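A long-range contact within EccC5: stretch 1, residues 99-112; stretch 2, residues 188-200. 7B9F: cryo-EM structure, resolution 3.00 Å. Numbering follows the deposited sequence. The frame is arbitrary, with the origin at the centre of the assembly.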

# COMPACT_ATOMS: atom_id res chain seq x y z
N LYS C 99 16.96 42.93 11.18
CA LYS C 99 16.61 43.59 9.93
C LYS C 99 17.11 42.79 8.74
O LYS C 99 16.40 42.62 7.74
N LEU C 100 18.34 42.29 8.83
CA LEU C 100 18.91 41.51 7.74
C LEU C 100 18.14 40.21 7.55
O LEU C 100 17.88 39.80 6.41
N ASP C 101 17.75 39.56 8.64
CA ASP C 101 16.99 38.32 8.50
C ASP C 101 15.60 38.58 7.92
O ASP C 101 15.10 37.76 7.14
N ALA C 102 14.98 39.71 8.26
CA ALA C 102 13.68 40.03 7.68
C ALA C 102 13.81 40.29 6.18
O ALA C 102 12.96 39.85 5.40
N MET C 103 14.86 41.00 5.77
CA MET C 103 15.08 41.23 4.35
C MET C 103 15.32 39.93 3.61
O MET C 103 14.82 39.73 2.50
N ARG C 104 16.08 39.02 4.23
CA ARG C 104 16.31 37.71 3.63
C ARG C 104 15.01 36.93 3.46
O ARG C 104 14.79 36.30 2.43
N ALA C 105 14.16 36.96 4.48
CA ALA C 105 12.88 36.25 4.40
C ALA C 105 12.02 36.80 3.28
O ALA C 105 11.38 36.04 2.54
N GLN C 106 11.97 38.13 3.15
CA GLN C 106 11.18 38.73 2.07
C GLN C 106 11.72 38.33 0.71
O GLN C 106 10.95 38.02 -0.21
N PHE C 107 13.05 38.32 0.57
CA PHE C 107 13.66 37.87 -0.68
C PHE C 107 13.28 36.43 -0.99
O PHE C 107 12.97 36.09 -2.14
N MET C 108 13.31 35.57 0.02
CA MET C 108 13.05 34.16 -0.22
C MET C 108 11.59 33.93 -0.61
O MET C 108 11.30 33.08 -1.47
N LEU C 109 10.67 34.68 -0.01
CA LEU C 109 9.27 34.57 -0.42
C LEU C 109 9.06 35.05 -1.85
O LEU C 109 8.29 34.44 -2.60
N MET C 110 9.73 36.14 -2.24
CA MET C 110 9.62 36.59 -3.63
C MET C 110 10.16 35.53 -4.58
O MET C 110 9.58 35.27 -5.65
N LEU C 111 11.25 34.88 -4.18
CA LEU C 111 11.83 33.82 -4.99
C LEU C 111 10.88 32.64 -5.13
O LEU C 111 10.77 32.04 -6.20
N ASP C 112 10.17 32.29 -4.05
CA ASP C 112 9.20 31.20 -4.13
C ASP C 112 8.01 31.56 -5.01
O ASP C 112 7.45 30.69 -5.69
N LEU C 188 28.17 41.43 -1.86
CA LEU C 188 27.07 40.50 -2.06
C LEU C 188 26.82 39.68 -0.81
O LEU C 188 27.73 39.04 -0.28
N GLU C 189 25.58 39.69 -0.35
CA GLU C 189 25.20 38.91 0.81
C GLU C 189 25.21 37.43 0.42
O GLU C 189 24.80 37.08 -0.68
N PRO C 190 25.69 36.55 1.30
CA PRO C 190 25.91 35.15 0.88
C PRO C 190 24.65 34.39 0.54
O PRO C 190 24.60 33.74 -0.51
N VAL C 191 23.62 34.45 1.39
CA VAL C 191 22.47 33.57 1.23
C VAL C 191 21.66 33.93 -0.00
O VAL C 191 21.31 33.05 -0.80
N THR C 192 21.32 35.21 -0.17
CA THR C 192 20.51 35.59 -1.32
C THR C 192 21.27 35.39 -2.62
O THR C 192 20.69 34.98 -3.63
N GLY C 193 22.58 35.65 -2.61
CA GLY C 193 23.37 35.41 -3.80
C GLY C 193 23.40 33.95 -4.19
O GLY C 193 23.21 33.61 -5.36
N LYS C 194 23.60 33.07 -3.21
CA LYS C 194 23.64 31.64 -3.50
C LYS C 194 22.27 31.14 -3.93
O LYS C 194 22.17 30.29 -4.82
N ALA C 195 21.20 31.64 -3.31
CA ALA C 195 19.86 31.20 -3.69
C ALA C 195 19.51 31.65 -5.10
O ALA C 195 18.88 30.90 -5.85
N LEU C 196 19.92 32.86 -5.48
CA LEU C 196 19.67 33.31 -6.84
C LEU C 196 20.51 32.52 -7.84
O LEU C 196 20.05 32.23 -8.95
N GLN C 197 21.74 32.18 -7.46
CA GLN C 197 22.57 31.28 -8.25
C GLN C 197 21.86 29.96 -8.51
O GLN C 197 21.78 29.50 -9.66
N GLU C 198 21.32 29.35 -7.46
CA GLU C 198 20.66 28.06 -7.60
C GLU C 198 19.39 28.18 -8.43
O GLU C 198 19.09 27.29 -9.24
N PHE C 199 18.63 29.26 -8.24
CA PHE C 199 17.43 29.48 -9.04
C PHE C 199 17.77 29.60 -10.51
O PHE C 199 17.09 29.03 -11.37
N GLY C 200 18.82 30.35 -10.83
CA GLY C 200 19.23 30.45 -12.22
C GLY C 200 19.73 29.14 -12.77
O GLY C 200 19.56 28.85 -13.95

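The apolar centre forms around Leu 111. Its CA-to-CB bond points toward the second stretch, with chi1 t and chi2 p. CD2 of Leu 111 lies 4.0 Å from CB of Ala 195. CD1 of Leu 111 lies 3.6 Å from CD2 of Phe 199 and 4.2 Å from CD1 of Leu 196. Phe 199 also points toward the first helix, with chi1 t. Leu 196 leaves its helix sideways, with chi1 t and chi2 p, yet still borders the cluster. The two helices run nearly parallel, at 11°.

The CA-to-CB bond of Ala 195 points toward the first helix. Its small side chain is met by two longer ones, Leu 111 and Met 108. Met 108 starts out sideways, with chi1 m, chi2 m and chi3 t, and its end comes nearer. Its terminal CE is 3.9 Å from CB of Ala 195 and 3.7 Å from CG1 of Val 191. Val 191 has chi1 t and points toward the first helix.

Phe 107 also points in, with chi1 t and chi2 at 89°. This places a face of its ring against Thr 192. CB of Thr 192 sits 4.0 Å from the centroid of the Phe 107 ring, 20° off the normal, a CH-pi contact. CG2 of Thr 192 is 3.7 Å from CD2 of Phe 107. Thr 192 adopts chi1 p. Its methyl thus faces the ring while OG1 bonds to OE1 of Glu 189 at 2.8 Å, within its own stretch.

The polar edge is built on Arg 104 and Glu 189. Arg 104 leaves sideways with chi1 m, then extends through chi2 t and chi3 t until its end nears the second stretch. Glu 189 points toward the first helix, with chi1 t and chi2 m. They form a salt bridge in which OE2 of Glu 189 accepts from NE of Arg 104 at 2.7 Å and from NH2 of Arg 104 at 2.6 Å. CG2 of Val 191 covers one guanidinium face. NH1 of Arg 104 makes a weak bond to OD1 of Asp 101 at 3.1 Å, part of a salt bridge within the first helix.

Glu 189 also caps the second helix. Its OE1 accepts from N of Thr 192 at 2.5 Å, and its OE2 from N of Val 191 at 3.0 Å. One carboxylate therefore caps one helix and is salt-bridged to the other.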

# COMPACT_ATOMS: atom_id res chain seq x y z
CB LYS C 99 17.18 45.01 9.93
CG LYS C 99 16.90 45.88 8.70
CD LYS C 99 18.03 45.81 7.66
CE LYS C 99 19.29 46.50 8.14
NZ LYS C 99 20.38 46.43 7.13
CB LEU C 100 20.38 41.23 8.02
CG LEU C 100 21.10 40.32 7.04
CD1 LEU C 100 21.00 40.88 5.64
CD2 LEU C 100 22.54 40.15 7.45
CB ASP C 101 16.89 37.62 9.85
CG ASP C 101 18.21 37.05 10.29
OD1 ASP C 101 19.17 37.13 9.51
OD2 ASP C 101 18.29 36.53 11.42
CB ALA C 102 13.08 41.24 8.38
CB MET C 103 16.25 42.19 4.15
CG MET C 103 15.95 43.60 4.59
SD MET C 103 16.61 44.81 3.44
CE MET C 103 18.35 44.72 3.83
CB ARG C 104 17.28 36.90 4.48
CG ARG C 104 18.73 37.28 4.34
CD ARG C 104 19.50 36.66 5.47
NE ARG C 104 20.94 36.71 5.26
CZ ARG C 104 21.83 36.60 6.23
NH1 ARG C 104 21.43 36.43 7.48
NH2 ARG C 104 23.12 36.65 5.96
CB ALA C 105 12.15 36.34 5.74
CB GLN C 106 11.18 40.25 2.22
CG GLN C 106 10.35 40.74 3.37
CD GLN C 106 10.40 42.24 3.52
OE1 GLN C 106 10.94 42.94 2.66
NE2 GLN C 106 9.84 42.75 4.61
CB PHE C 107 15.17 38.05 -0.60
CG PHE C 107 15.88 37.66 -1.85
CD1 PHE C 107 16.09 38.59 -2.85
CD2 PHE C 107 16.40 36.39 -2.02
CE1 PHE C 107 16.75 38.24 -4.00
CE2 PHE C 107 17.06 36.04 -3.16
CZ PHE C 107 17.24 36.97 -4.15
CB MET C 108 13.40 33.36 1.03
CG MET C 108 14.89 33.28 1.21
SD MET C 108 15.72 32.44 -0.12
CE MET C 108 17.15 31.87 0.77
CB LEU C 109 8.38 35.35 0.53
CG LEU C 109 8.27 34.72 1.91
CD1 LEU C 109 7.35 35.55 2.77
CD2 LEU C 109 7.76 33.30 1.78
CB MET C 110 10.37 37.91 -3.81
CG MET C 110 9.72 39.06 -3.07
SD MET C 110 10.70 40.57 -2.96
CE MET C 110 11.65 40.48 -4.47
CB LEU C 111 13.15 33.39 -4.38
CG LEU C 111 14.09 32.62 -5.28
CD1 LEU C 111 14.53 33.53 -6.39
CD2 LEU C 111 15.28 32.16 -4.48
CB ASP C 112 8.72 30.83 -2.73
CG ASP C 112 9.74 30.01 -1.98
OD1 ASP C 112 10.95 30.16 -2.27
OD2 ASP C 112 9.35 29.21 -1.11
CB LEU C 188 27.36 39.59 -3.24
CG LEU C 188 26.30 38.54 -3.55
CD1 LEU C 188 24.97 39.20 -3.76
CD2 LEU C 188 26.70 37.76 -4.78
CB GLU C 189 23.83 39.37 1.31
CG GLU C 189 23.27 38.74 2.58
CD GLU C 189 22.78 37.32 2.42
OE1 GLU C 189 22.30 36.98 1.32
OE2 GLU C 189 22.88 36.54 3.38
CB PRO C 190 26.62 34.54 2.09
CG PRO C 190 27.27 35.68 2.75
CD PRO C 190 26.34 36.83 2.59
CB VAL C 191 21.60 33.60 2.50
CG1 VAL C 191 20.36 32.82 2.28
CG2 VAL C 191 22.36 32.96 3.58
CB THR C 192 20.07 37.04 -1.19
OG1 THR C 192 21.23 37.88 -1.16
CG2 THR C 192 19.28 37.23 0.08
CB LYS C 194 24.13 30.87 -2.28
CG LYS C 194 24.47 29.42 -2.55
CD LYS C 194 25.17 29.24 -3.89
CE LYS C 194 25.64 27.81 -4.09
NZ LYS C 194 26.57 27.36 -3.02
CB ALA C 195 18.84 31.73 -2.69
CB LEU C 196 19.96 34.79 -6.97
CG LEU C 196 19.39 35.37 -8.26
CD1 LEU C 196 17.89 35.26 -8.23
CD2 LEU C 196 19.81 36.80 -8.43
CB GLN C 197 23.87 31.03 -7.50
CG GLN C 197 25.00 30.53 -8.33
CD GLN C 197 26.31 31.02 -7.78
OE1 GLN C 197 26.50 32.21 -7.56
NE2 GLN C 197 27.24 30.09 -7.54
CB GLU C 198 20.34 27.48 -6.23
CG GLU C 198 21.56 27.13 -5.41
CD GLU C 198 22.36 26.00 -6.00
OE1 GLU C 198 21.76 25.11 -6.62
OE2 GLU C 198 23.60 25.99 -5.83
CB PHE C 199 16.71 30.74 -8.56
CG PHE C 199 15.33 30.90 -9.12
CD1 PHE C 199 15.13 31.46 -10.37
CD2 PHE C 199 14.23 30.53 -8.39
CE1 PHE C 199 13.87 31.61 -10.88
CE2 PHE C 199 12.97 30.67 -8.89
CZ PHE C 199 12.79 31.22 -10.14